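Local atomic coordinates of sugar kinase (Agrobacterium tumefaciens, PDB entry 2RBC), a protein that probably transfers phosphate from ATP to a sugar, as a putative ribokinase of the pfkB family of carbohydrate kinases. Residues V165-R179 with V191-T205. Sequence-based numbering, arbitrary orientation.
Sequences VRWPELALDVLTVAR and VAPVETLEGLAPAAT. With SO4 (sulfate ion), chain E.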
loop_
_atom_site.group_PDB
_atom_site.type_symbol
_atom_site.label_atom_id
_atom_site.label_comp_id
_atom_site.label_asym_id
_atom_site.label_seq_id
_atom_site.Cartn_x
_atom_site.Cartn_y
_atom_site.Cartn_z
ATOM N N VAL A 165 21.800 7.005 -4.191
ATOM C CA VAL A 165 22.032 6.467 -5.525
ATOM C C VAL A 165 20.783 6.542 -6.424
ATOM O O VAL A 165 20.829 6.127 -7.559
ATOM C CB VAL A 165 22.532 4.996 -5.482
ATOM C CG1 VAL A 165 23.927 4.927 -4.845
ATOM C CG2 VAL A 165 21.496 4.046 -4.797
ATOM N N ARG A 166 19.702 7.133 -5.937
ATOM C CA ARG A 166 18.422 7.070 -6.639
ATOM C C ARG A 166 18.262 8.033 -7.823
ATOM O O ARG A 166 17.573 7.720 -8.771
ATOM C CB ARG A 166 17.258 7.273 -5.664
ATOM C CG ARG A 166 15.860 7.263 -6.349
ATOM C CD ARG A 166 15.544 5.925 -7.050
ATOM N NE ARG A 166 15.323 4.942 -6.007
ATOM C CZ ARG A 166 16.220 4.076 -5.520
ATOM N NH1 ARG A 166 17.447 3.924 -6.033
ATOM N NH2 ARG A 166 15.858 3.287 -4.512
ATOM N N TRP A 167 18.874 9.201 -7.754
ATOM C CA TRP A 167 18.783 10.203 -8.799
ATOM C C TRP A 167 20.227 10.580 -9.214
ATOM O O TRP A 167 20.706 11.676 -8.933
ATOM C CB TRP A 167 18.070 11.444 -8.250
ATOM C CG TRP A 167 17.562 12.357 -9.295
ATOM C CD1 TRP A 167 17.851 12.325 -10.620
ATOM C CD2 TRP A 167 16.710 13.491 -9.099
ATOM N NE1 TRP A 167 17.208 13.340 -11.265
ATOM C CE2 TRP A 167 16.473 14.053 -10.359
ATOM C CE3 TRP A 167 16.070 14.045 -7.982
ATOM C CZ2 TRP A 167 15.653 15.169 -10.540
ATOM C CZ3 TRP A 167 15.266 15.142 -8.167
ATOM C CH2 TRP A 167 15.058 15.691 -9.437
ATOM N N PRO A 168 20.915 9.671 -9.916
ATOM C CA PRO A 168 22.364 9.801 -10.141
ATOM C C PRO A 168 22.820 11.028 -10.886
ATOM O O PRO A 168 23.879 11.584 -10.565
ATOM C CB PRO A 168 22.703 8.569 -10.988
ATOM C CG PRO A 168 21.611 7.683 -10.871
ATOM C CD PRO A 168 20.389 8.446 -10.514
ATOM N N GLU A 169 22.063 11.481 -11.871
ATOM C CA GLU A 169 22.522 12.646 -12.619
ATOM C C GLU A 169 22.432 13.936 -11.790
ATOM O O GLU A 169 23.292 14.814 -11.909
ATOM C CB GLU A 169 21.784 12.763 -13.944
ATOM C CG GLU A 169 21.992 11.565 -14.877
ATOM C CD GLU A 169 23.457 11.266 -15.204
ATOM O OE1 GLU A 169 23.810 10.067 -15.214
ATOM O OE2 GLU A 169 24.259 12.212 -15.444
ATOM N N LEU A 170 21.419 14.057 -10.937
ATOM C CA LEU A 170 21.375 15.185 -10.002
ATOM C C LEU A 170 22.441 15.017 -8.901
ATOM O O LEU A 170 23.145 15.969 -8.558
ATOM C CB LEU A 170 19.981 15.362 -9.403
ATOM C CG LEU A 170 19.811 16.553 -8.421
ATOM C CD1 LEU A 170 20.266 17.948 -8.994
ATOM C CD2 LEU A 170 18.374 16.589 -7.952
ATOM N N ALA A 171 22.556 13.794 -8.381
ATOM C CA ALA A 171 23.524 13.463 -7.325
ATOM C C ALA A 171 24.956 13.830 -7.741
ATOM O O ALA A 171 25.692 14.423 -6.963
ATOM C CB ALA A 171 23.440 12.010 -6.982
ATOM N N LEU A 172 25.320 13.503 -8.982
ATOM C CA LEU A 172 26.636 13.835 -9.513
ATOM C C LEU A 172 26.883 15.325 -9.474
ATOM O O LEU A 172 27.942 15.790 -9.061
ATOM C CB LEU A 172 26.770 13.332 -10.951
ATOM C CG LEU A 172 28.135 13.514 -11.611
ATOM C CD1 LEU A 172 29.268 12.882 -10.786
ATOM C CD2 LEU A 172 28.107 12.925 -13.025
ATOM N N ASP A 173 25.890 16.083 -9.887
ATOM C CA ASP A 173 26.013 17.535 -9.928
ATOM C C ASP A 173 26.119 18.137 -8.552
ATOM O O ASP A 173 26.910 19.070 -8.327
ATOM C CB ASP A 173 24.786 18.150 -10.561
ATOM C CG ASP A 173 24.846 18.186 -12.055
ATOM O OD1 ASP A 173 25.911 17.847 -12.648
ATOM O OD2 ASP A 173 23.799 18.572 -12.643
ATOM N N VAL A 174 25.299 17.645 -7.629
ATOM C CA VAL A 174 25.311 18.180 -6.264
ATOM C C VAL A 174 26.675 17.909 -5.570
ATOM O O VAL A 174 27.254 18.789 -4.897
ATOM C CB VAL A 174 24.119 17.631 -5.440
ATOM C CG1 VAL A 174 24.325 17.962 -3.961
ATOM C CG2 VAL A 174 22.743 18.228 -5.981
ATOM N N LEU A 175 27.183 16.690 -5.739
ATOM C CA LEU A 175 28.484 16.350 -5.186
ATOM C C LEU A 175 29.587 17.241 -5.766
ATOM O O LEU A 175 30.406 17.753 -5.032
ATOM C CB LEU A 175 28.862 14.871 -5.394
ATOM C CG LEU A 175 28.042 13.827 -4.638
ATOM C CD1 LEU A 175 28.407 12.389 -5.135
ATOM C CD2 LEU A 175 28.209 13.955 -3.121
ATOM N N THR A 176 29.603 17.380 -7.088
ATOM C CA THR A 176 30.609 18.176 -7.775
ATOM C C THR A 176 30.626 19.620 -7.323
ATOM O O THR A 176 31.700 20.170 -6.985
ATOM C CB THR A 176 30.421 18.100 -9.286
ATOM O OG1 THR A 176 30.519 16.726 -9.667
ATOM C CG2 THR A 176 31.521 18.938 -10.045
ATOM N N VAL A 177 29.456 20.243 -7.316
ATOM C CA VAL A 177 29.365 21.674 -6.975
ATOM C C VAL A 177 29.757 21.837 -5.491
ATOM O O VAL A 177 30.608 22.664 -5.142
ATOM C CB VAL A 177 27.931 22.242 -7.285
ATOM C CG1 VAL A 177 27.780 23.702 -6.788
ATOM C CG2 VAL A 177 27.641 22.141 -8.800
ATOM N N ALA A 178 29.231 20.962 -4.616
ATOM C CA ALA A 178 29.527 21.075 -3.195
ATOM C C ALA A 178 31.043 20.986 -2.916
ATOM O O ALA A 178 31.623 21.782 -2.148
ATOM C CB ALA A 178 28.768 19.994 -2.404
ATOM N N ARG A 179 31.694 20.015 -3.541
ATOM C CA ARG A 179 33.121 19.821 -3.315
ATOM C C ARG A 179 33.917 21.016 -3.831
ATOM O O ARG A 179 34.858 21.471 -3.164
ATOM C CB ARG A 179 33.607 18.530 -3.967
ATOM C CG ARG A 179 35.055 18.252 -3.681
ATOM C CD ARG A 179 35.483 16.930 -4.265
ATOM N NE ARG A 179 35.293 16.881 -5.717
ATOM C CZ ARG A 179 35.540 15.810 -6.459
ATOM N NH1 ARG A 179 35.975 14.694 -5.890
ATOM N NH2 ARG A 179 35.340 15.840 -7.770
ATOM N N VAL A 191 23.279 -0.033 -2.501
ATOM C CA VAL A 191 23.172 -0.931 -3.632
ATOM C C VAL A 191 22.585 -0.225 -4.837
ATOM O O VAL A 191 21.607 0.526 -4.747
ATOM C CB VAL A 191 22.360 -2.180 -3.234
ATOM C CG1 VAL A 191 22.061 -2.987 -4.430
ATOM C CG2 VAL A 191 23.165 -2.999 -2.206
ATOM N N ALA A 192 23.259 -0.413 -5.950
ATOM C CA ALA A 192 22.900 0.183 -7.209
ATOM C C ALA A 192 23.745 -0.543 -8.198
ATOM O O ALA A 192 24.669 -1.251 -7.810
ATOM C CB ALA A 192 23.247 1.691 -7.256
ATOM N N PRO A 193 23.462 -0.349 -9.487
ATOM C CA PRO A 193 24.368 -0.852 -10.496
ATOM C C PRO A 193 25.764 -0.336 -10.220
ATOM O O PRO A 193 25.924 0.809 -9.764
ATOM C CB PRO A 193 23.809 -0.273 -11.785
ATOM C CG PRO A 193 22.348 -0.085 -11.505
ATOM C CD PRO A 193 22.281 0.310 -10.072
ATOM N N VAL A 194 26.764 -1.177 -10.497
ATOM C CA VAL A 194 28.164 -0.827 -10.243
ATOM C C VAL A 194 28.558 0.412 -10.996
ATOM O O VAL A 194 29.326 1.191 -10.505
ATOM C CB VAL A 194 29.203 -1.934 -10.606
ATOM C CG1 VAL A 194 29.298 -2.958 -9.497
ATOM C CG2 VAL A 194 28.886 -2.565 -11.951
ATOM N N GLU A 195 28.008 0.544 -12.196
ATOM C CA GLU A 195 28.193 1.699 -13.044
ATOM C C GLU A 195 27.831 2.977 -12.297
ATOM O O GLU A 195 28.579 3.955 -12.314
ATOM C CB GLU A 195 27.288 1.574 -14.280
ATOM C CG GLU A 195 27.722 0.509 -15.301
ATOM C CD GLU A 195 27.567 -0.944 -14.824
ATOM O OE1 GLU A 195 26.712 -1.215 -13.957
ATOM O OE2 GLU A 195 28.315 -1.817 -15.344
ATOM N N THR A 196 26.679 2.945 -11.635
ATOM C CA THR A 196 26.139 4.092 -10.903
ATOM C C THR A 196 27.067 4.480 -9.735
ATOM O O THR A 196 27.450 5.644 -9.589
ATOM C CB THR A 196 24.729 3.792 -10.396
ATOM O OG1 THR A 196 23.865 3.670 -11.531
ATOM C CG2 THR A 196 24.208 4.885 -9.468
ATOM N N LEU A 197 27.441 3.487 -8.935
ATOM C CA LEU A 197 28.386 3.668 -7.825
ATOM C C LEU A 197 29.721 4.205 -8.337
ATOM O O LEU A 197 30.272 5.130 -7.760
ATOM C CB LEU A 197 28.581 2.348 -7.056
ATOM C CG LEU A 197 27.453 1.899 -6.127
ATOM C CD1 LEU A 197 27.621 0.441 -5.662
ATOM C CD2 LEU A 197 27.365 2.839 -4.959
ATOM N N GLU A 198 30.221 3.646 -9.439
ATOM C CA GLU A 198 31.516 4.062 -9.995
ATOM C C GLU A 198 31.441 5.449 -10.575
ATOM O O GLU A 198 32.426 6.150 -10.583
ATOM C CB GLU A 198 32.011 3.067 -11.060
ATOM C CG GLU A 198 32.437 1.723 -10.467
ATOM C CD GLU A 198 32.655 0.615 -11.514
ATOM O OE1 GLU A 198 32.131 0.690 -12.664
ATOM O OE2 GLU A 198 33.381 -0.341 -11.158
ATOM N N GLY A 199 30.263 5.845 -11.057
ATOM C CA GLY A 199 30.064 7.207 -11.550
ATOM C C GLY A 199 30.005 8.273 -10.463
ATOM O O GLY A 199 30.480 9.383 -10.638
ATOM N N LEU A 200 29.435 7.939 -9.322
ATOM C CA LEU A 200 29.273 8.912 -8.271
ATOM C C LEU A 200 30.476 9.025 -7.328
ATOM O O LEU A 200 30.773 10.108 -6.807
ATOM C CB LEU A 200 27.990 8.591 -7.477
ATOM C CG LEU A 200 26.658 8.827 -8.214
ATOM C CD1 LEU A 200 25.521 8.336 -7.373
ATOM C CD2 LEU A 200 26.465 10.317 -8.591
ATOM N N ALA A 201 31.107 7.895 -7.025
ATOM C CA ALA A 201 32.213 7.840 -6.065
ATOM C C ALA A 201 33.325 8.878 -6.311
ATOM O O ALA A 201 33.778 9.554 -5.376
ATOM C CB ALA A 201 32.787 6.364 -6.025
ATOM N N PRO A 202 33.766 9.051 -7.576
ATOM C CA PRO A 202 34.843 10.030 -7.804
ATOM C C PRO A 202 34.492 11.492 -7.492
ATOM O O PRO A 202 35.414 12.283 -7.288
ATOM C CB PRO A 202 35.154 9.865 -9.300
ATOM C CG PRO A 202 34.663 8.480 -9.631
ATOM C CD PRO A 202 33.428 8.342 -8.822
ATOM N N ALA A 203 33.205 11.844 -7.404
ATOM C CA ALA A 203 32.785 13.221 -7.094
ATOM C C ALA A 203 32.706 13.585 -5.622
ATOM O O ALA A 203 32.656 14.765 -5.293
ATOM C CB ALA A 203 31.432 13.550 -7.758
ATOM N N ALA A 204 32.740 12.593 -4.733
ATOM C CA ALA A 204 32.473 12.802 -3.311
ATOM C C ALA A 204 33.753 13.095 -2.534
ATOM O O ALA A 204 34.838 12.679 -2.922
ATOM C CB ALA A 204 31.759 11.580 -2.702
ATOM N N THR A 205 33.621 13.811 -1.425
ATOM C CA THR A 205 34.716 13.955 -0.465
ATOM C C THR A 205 34.665 12.836 0.606
ATOM O O THR A 205 35.660 12.537 1.231
ATOM C CB THR A 205 34.650 15.336 0.233
ATOM O OG1 THR A 205 33.403 15.448 0.922
ATOM C CG2 THR A 205 34.776 16.513 -0.788
HETATM S S SO4 E . 25.689 -4.484 -11.700
HETATM O O1 SO4 E . 26.421 -5.738 -11.519
HETATM O O2 SO4 E . 25.941 -3.927 -13.030
HETATM O O3 SO4 E . 24.253 -4.698 -11.506
HETATM O O4 SO4 E . 26.179 -3.539 -10.713
HETATM O O HOH W 1 19.708 1.685 -6.756
HETATM O O HOH W 2 36.050 13.590 -10.002
#
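The carbonyl oxygen of P202 takes a hydrogen bond from one of R179's two conformers, NH1 to O 2.8 Å, and a second from a water that accepts from R179 NH2. NH1 comes in bent, 146° at its hydrogen, and the carbonyl oxygen of A203 lies 3.2 Å above the guanidinium centre, covering one face. A long, flexible arginine suits this place: in this conformer the chain bends at chi3 (59°), bringing the cationic head over the 3-10 turn 201-203, whose carbonyls would favour a positive charge. In the same conformer R179 CG passes T205 CG2 at 3.4 Å, the side chains running in opposite directions.

Between the segments the fit depends on small and branched apolar residues. A203, in the 3-10 turn, offers only a methyl and lets the backbones come close; its CB meets L175 CB at 3.7 Å and L172 CD1 at 3.8 Å. L200 reaches over with CD2, 3.8 Å from both A171 CB and L172 CB. In the loops before the helices, V165 sets CB against A192 CB, while its CG1 touches L197 CD2.

The helix axes run nearly parallel, 17° apart and 10.3 Å at closest approach, as expected of successive right-handed beta-alpha-beta crossovers in this Rossmann-like fold. Both helices cover one side of the parallel sheet: A171 and L175 pack on strand 160-163, L200 and, just past the 3-10 turn, A204 on strand 185-189.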